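Local coordinates for peptide ABC transporter, peptide-binding protein (PDB 2D5W) that binds oligopeptides and probably delivers them to an ABC transporter for uptake, at residues 381-394 with 427-439. Residues are numbered along the deposited sequence; the frame is centred on the assembly and turned at random.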
loop_
_atom_site.group_PDB
_atom_site.type_symbol
_atom_site.label_atom_id
_atom_site.label_comp_id
_atom_site.label_asym_id
_atom_site.label_seq_id
_atom_site.Cartn_x
_atom_site.Cartn_y
_atom_site.Cartn_z
ATOM N N LEU A 381 -2.006 32.330 8.940
ATOM C CA LEU A 381 -2.273 31.995 10.331
ATOM C C LEU A 381 -2.779 33.199 11.121
ATOM O O LEU A 381 -3.637 33.062 11.989
ATOM C CB LEU A 381 -1.011 31.413 10.974
ATOM C CG LEU A 381 -0.588 30.068 10.367
ATOM C CD1 LEU A 381 0.817 29.723 10.816
ATOM C CD2 LEU A 381 -1.575 28.981 10.772
ATOM N N ALA A 382 -2.256 34.382 10.812
ATOM C CA ALA A 382 -2.683 35.595 11.502
ATOM C C ALA A 382 -4.153 35.872 11.207
ATOM O O ALA A 382 -4.901 36.317 12.078
ATOM C CB ALA A 382 -1.832 36.775 11.062
ATOM N N GLU A 383 -4.565 35.600 9.973
ATOM C CA GLU A 383 -5.944 35.821 9.559
ATOM C C GLU A 383 -6.913 34.974 10.379
ATOM O O GLU A 383 -8.092 35.306 10.494
ATOM C CB GLU A 383 -6.101 35.497 8.071
ATOM C CG GLU A 383 -7.481 35.790 7.504
ATOM C CD GLU A 383 -7.572 35.493 6.018
ATOM O OE1 GLU A 383 -8.659 35.693 5.435
ATOM O OE2 GLU A 383 -6.557 35.060 5.432
ATOM N N MET A 384 -6.414 33.884 10.952
ATOM C CA MET A 384 -7.260 33.007 11.749
ATOM C C MET A 384 -7.152 33.224 13.256
ATOM O O MET A 384 -7.539 32.363 14.047
ATOM C CB MET A 384 -6.983 31.547 11.388
ATOM C CG MET A 384 -7.427 31.208 9.968
ATOM S SD MET A 384 -7.162 29.494 9.491
ATOM C CE MET A 384 -5.375 29.488 9.280
ATOM N N GLY A 385 -6.621 34.381 13.644
ATOM C CA GLY A 385 -6.523 34.724 15.053
ATOM C C GLY A 385 -5.282 34.348 15.838
ATOM O O GLY A 385 -5.171 34.711 17.011
ATOM N N TRP A 386 -4.348 33.632 15.223
ATOM C CA TRP A 386 -3.138 33.232 15.933
ATOM C C TRP A 386 -2.178 34.385 16.202
ATOM O O TRP A 386 -1.948 35.227 15.333
ATOM C CB TRP A 386 -2.374 32.159 15.151
ATOM C CG TRP A 386 -3.115 30.875 14.954
ATOM C CD1 TRP A 386 -3.772 30.476 13.827
ATOM C CD2 TRP A 386 -3.247 29.806 15.898
ATOM N NE1 TRP A 386 -4.301 29.220 14.009
ATOM C CE2 TRP A 386 -3.994 28.785 15.271
ATOM C CE3 TRP A 386 -2.805 29.611 17.214
ATOM C CZ2 TRP A 386 -4.310 27.584 15.913
ATOM C CZ3 TRP A 386 -3.119 28.418 17.854
ATOM C CH2 TRP A 386 -3.866 27.417 17.200
ATOM N N ARG A 387 -1.622 34.404 17.411
ATOM C CA ARG A 387 -0.640 35.405 17.823
ATOM C C ARG A 387 0.395 34.685 18.678
ATOM O O ARG A 387 0.046 33.850 19.509
ATOM C CB ARG A 387 -1.290 36.531 18.635
ATOM C CG ARG A 387 -2.308 37.357 17.862
ATOM C CD ARG A 387 -2.420 38.770 18.421
ATOM N NE ARG A 387 -2.685 38.789 19.858
ATOM C CZ ARG A 387 -3.773 38.282 20.429
ATOM N NH1 ARG A 387 -3.923 38.348 21.745
ATOM N NH2 ARG A 387 -4.711 37.709 19.687
ATOM N N LYS A 388 1.667 35.008 18.483
ATOM C CA LYS A 388 2.719 34.345 19.239
ATOM C C LYS A 388 2.673 34.527 20.749
ATOM O O LYS A 388 2.499 35.643 21.254
ATOM C CB LYS A 388 4.100 34.784 18.748
ATOM C CG LYS A 388 4.501 34.196 17.411
ATOM C CD LYS A 388 5.963 34.481 17.107
ATOM C CE LYS A 388 6.367 33.902 15.763
ATOM N NZ LYS A 388 7.786 34.208 15.446
ATOM N N GLY A 389 2.818 33.409 21.454
ATOM C CA GLY A 389 2.870 33.420 22.901
ATOM C C GLY A 389 4.311 33.758 23.256
ATOM O O GLY A 389 5.163 33.809 22.361
ATOM N N PRO A 390 4.631 33.967 24.542
ATOM C CA PRO A 390 5.995 34.309 24.961
ATOM C C PRO A 390 7.082 33.266 24.740
ATOM O O PRO A 390 8.262 33.549 24.953
ATOM C CB PRO A 390 5.819 34.676 26.430
ATOM C CG PRO A 390 4.715 33.782 26.856
ATOM C CD PRO A 390 3.735 33.884 25.706
ATOM N N ASP A 391 6.690 32.065 24.328
ATOM C CA ASP A 391 7.653 31.008 24.039
ATOM C C ASP A 391 7.857 30.963 22.526
ATOM O O ASP A 391 8.518 30.068 22.002
ATOM C CB ASP A 391 7.146 29.647 24.540
ATOM C CG ASP A 391 5.785 29.274 23.972
ATOM O OD1 ASP A 391 5.334 28.135 24.221
ATOM O OD2 ASP A 391 5.160 30.111 23.289
ATOM N N GLY A 392 7.280 31.944 21.835
ATOM C CA GLY A 392 7.398 32.024 20.388
ATOM C C GLY A 392 6.422 31.151 19.620
ATOM O O GLY A 392 6.465 31.116 18.392
ATOM N N ILE A 393 5.537 30.460 20.333
ATOM C CA ILE A 393 4.566 29.572 19.700
ATOM C C ILE A 393 3.182 30.215 19.645
ATOM O O ILE A 393 2.715 30.803 20.623
ATOM C CB ILE A 393 4.505 28.223 20.459
ATOM C CG1 ILE A 393 5.891 27.562 20.439
ATOM C CG2 ILE A 393 3.452 27.308 19.846
ATOM C CD1 ILE A 393 6.496 27.394 19.051
ATOM N N LEU A 394 2.531 30.104 18.493
ATOM C CA LEU A 394 1.213 30.698 18.295
ATOM C C LEU A 394 0.151 30.230 19.280
ATOM O O LEU A 394 0.120 29.065 19.681
ATOM C CB LEU A 394 0.729 30.426 16.870
ATOM C CG LEU A 394 1.583 31.006 15.744
ATOM C CD1 LEU A 394 1.113 30.438 14.415
ATOM C CD2 LEU A 394 1.498 32.524 15.748
ATOM N N GLU A 427 12.407 23.101 12.233
ATOM C CA GLU A 427 13.198 24.313 12.398
ATOM C C GLU A 427 12.508 25.515 11.757
ATOM O O GLU A 427 12.496 26.607 12.323
ATOM C CB GLU A 427 14.589 24.114 11.798
ATOM C CG GLU A 427 15.572 25.218 12.141
ATOM C CD GLU A 427 16.998 24.860 11.776
ATOM O OE1 GLU A 427 17.492 23.825 12.271
ATOM O OE2 GLU A 427 17.623 25.611 10.999
ATOM N N ASP A 428 11.923 25.318 10.579
ATOM C CA ASP A 428 11.229 26.402 9.893
ATOM C C ASP A 428 9.854 26.667 10.496
ATOM O O ASP A 428 9.438 27.818 10.627
ATOM C CB ASP A 428 11.096 26.085 8.403
ATOM C CG ASP A 428 12.391 26.308 7.646
ATOM O OD1 ASP A 428 12.681 25.527 6.715
ATOM O OD2 ASP A 428 13.116 27.275 7.975
ATOM N N LEU A 429 9.148 25.604 10.862
ATOM C CA LEU A 429 7.831 25.755 11.464
ATOM C C LEU A 429 7.935 26.572 12.751
ATOM O O LEU A 429 7.073 27.407 13.041
ATOM C CB LEU A 429 7.220 24.378 11.750
ATOM C CG LEU A 429 6.730 23.621 10.510
ATOM C CD1 LEU A 429 6.518 22.156 10.842
ATOM C CD2 LEU A 429 5.436 24.249 10.010
ATOM N N LYS A 430 9.002 26.351 13.511
ATOM C CA LYS A 430 9.193 27.080 14.757
ATOM C C LYS A 430 9.337 28.582 14.513
ATOM O O LYS A 430 8.874 29.389 15.317
ATOM C CB LYS A 430 10.425 26.550 15.496
ATOM C CG LYS A 430 10.675 27.229 16.835
ATOM C CD LYS A 430 11.879 26.641 17.557
ATOM C CE LYS A 430 11.649 25.190 17.947
ATOM N NZ LYS A 430 12.808 24.637 18.704
ATOM N N LYS A 431 9.966 28.958 13.402
ATOM C CA LYS A 431 10.156 30.371 13.081
ATOM C C LYS A 431 8.834 31.122 12.979
ATOM O O LYS A 431 8.774 32.313 13.287
ATOM C CB LYS A 431 10.937 30.526 11.772
ATOM C CG LYS A 431 12.358 29.992 11.844
ATOM C CD LYS A 431 13.114 30.239 10.549
ATOM C CE LYS A 431 14.521 29.668 10.621
ATOM N NZ LYS A 431 15.296 29.943 9.380
ATOM N N ILE A 432 7.779 30.439 12.540
ATOM C CA ILE A 432 6.476 31.087 12.426
ATOM C C ILE A 432 5.541 30.749 13.586
ATOM O O ILE A 432 4.354 31.071 13.550
ATOM C CB ILE A 432 5.772 30.751 11.092
ATOM C CG1 ILE A 432 5.581 29.239 10.955
ATOM C CG2 ILE A 432 6.577 31.319 9.936
ATOM C CD1 ILE A 432 4.749 28.835 9.756
ATOM N N GLY A 433 6.070 30.084 14.606
ATOM C CA GLY A 433 5.257 29.781 15.769
ATOM C C GLY A 433 4.536 28.453 15.837
ATOM O O GLY A 433 3.616 28.299 16.640
ATOM N N ILE A 434 4.918 27.498 14.998
ATOM C CA ILE A 434 4.291 26.186 15.059
ATOM C C ILE A 434 5.289 25.226 15.691
ATOM O O ILE A 434 6.399 25.049 15.189
ATOM C CB ILE A 434 3.874 25.672 13.659
ATOM C CG1 ILE A 434 2.701 26.506 13.129
ATOM C CG2 ILE A 434 3.484 24.192 13.739
ATOM C CD1 ILE A 434 2.212 26.095 11.749
ATOM N N ALA A 435 4.895 24.636 16.815
ATOM C CA ALA A 435 5.737 23.681 17.522
ATOM C C ALA A 435 5.328 22.289 17.075
ATOM O O ALA A 435 4.151 22.031 16.816
ATOM C CB ALA A 435 5.559 23.826 19.030
ATOM N N VAL A 436 6.306 21.398 16.982
ATOM C CA VAL A 436 6.060 20.030 16.558
ATOM C C VAL A 436 6.341 19.044 17.681
ATOM O O VAL A 436 7.406 19.080 18.301
ATOM C CB VAL A 436 6.950 19.668 15.349
ATOM C CG1 VAL A 436 6.849 18.183 15.044
ATOM C CG2 VAL A 436 6.531 20.483 14.139
ATOM N N LYS A 437 5.373 18.176 17.956
ATOM C CA LYS A 437 5.552 17.160 18.979
ATOM C C LYS A 437 5.738 15.845 18.241
ATOM O O LYS A 437 4.792 15.289 17.680
ATOM C CB LYS A 437 4.334 17.074 19.898
ATOM C CG LYS A 437 4.496 16.040 21.006
ATOM C CD LYS A 437 3.293 16.012 21.935
ATOM C CE LYS A 437 3.485 15.002 23.056
ATOM N NZ LYS A 437 3.680 13.619 22.539
ATOM N N ILE A 438 6.974 15.365 18.226
ATOM C CA ILE A 438 7.309 14.122 17.551
ATOM C C ILE A 438 6.715 12.928 18.284
ATOM O O ILE A 438 6.829 12.817 19.503
ATOM C CB ILE A 438 8.842 13.935 17.478
ATOM C CG1 ILE A 438 9.489 15.155 16.819
ATOM C CG2 ILE A 438 9.179 12.664 16.712
ATOM C CD1 ILE A 438 9.049 15.398 15.393
ATOM N N ASN A 439 6.071 12.036 17.543
ATOM C CA ASN A 439 5.489 10.840 18.136
ATOM C C ASN A 439 5.586 9.718 17.114
ATOM O O ASN A 439 4.633 9.424 16.397
ATOM C CB ASN A 439 4.032 11.088 18.530
ATOM C CG ASN A 439 3.395 9.874 19.162
ATOM O OD1 ASN A 439 4.091 9.004 19.690
ATOM N ND2 ASN A 439 2.070 9.808 19.126
HETATM O O HOH W 1 8.559 31.779 16.838
#
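L381 meets I432 and I434 through a single methyl: its CD1 lies 4.0 Å from CD1 of I434 and a little farther from CD1 of I432, and in both pairs the side chains cross at about a right angle. The arrangement joins helix 374-383 to a Schellman motif, identified by the bonds from I434 N to L429 O and from G433 N to K430 O, which closes helix 416-431 before strand 435-438. Helix 325-333 also packs on this cluster, with L381 touching A330 and I434 touching I331. L394 extends the cluster, its CD1 4.4 Å from CG1 of I434 and close to I432 O. G433, the C-prime residue, has positive phi (93°), and a CB there would collide with CG of L394. I393 also packs against G433 O: with CG2 anti to its backbone N (chi1 -60°), that methyl lies alongside the oxygen, while CD1, bent back by chi2, meets A435 CB at 3.7 Å. Replacing I393 by an alanine would remove both branches and would probably leave the A435 methyl without its apolar partner across this contact and open a gap beside G433 O. The backbones join where L394 N donates to G433 O over 2.8 Å, with 165° at the hydrogen; G392 O in turn receives a CA-H...O contact from G433. Beyond the type I turn from G389 to G392, I393 N is held by OD2 of D391 in an Asx turn, while OD1 of D391 pairs with R404. At the polar edge, the extended chain of K388 carries NZ to K431 O at 3.0 Å, above the carbonyl plane. A water accepts from that NZ and donates to both G392 O, at 2.7 Å, and K430 O.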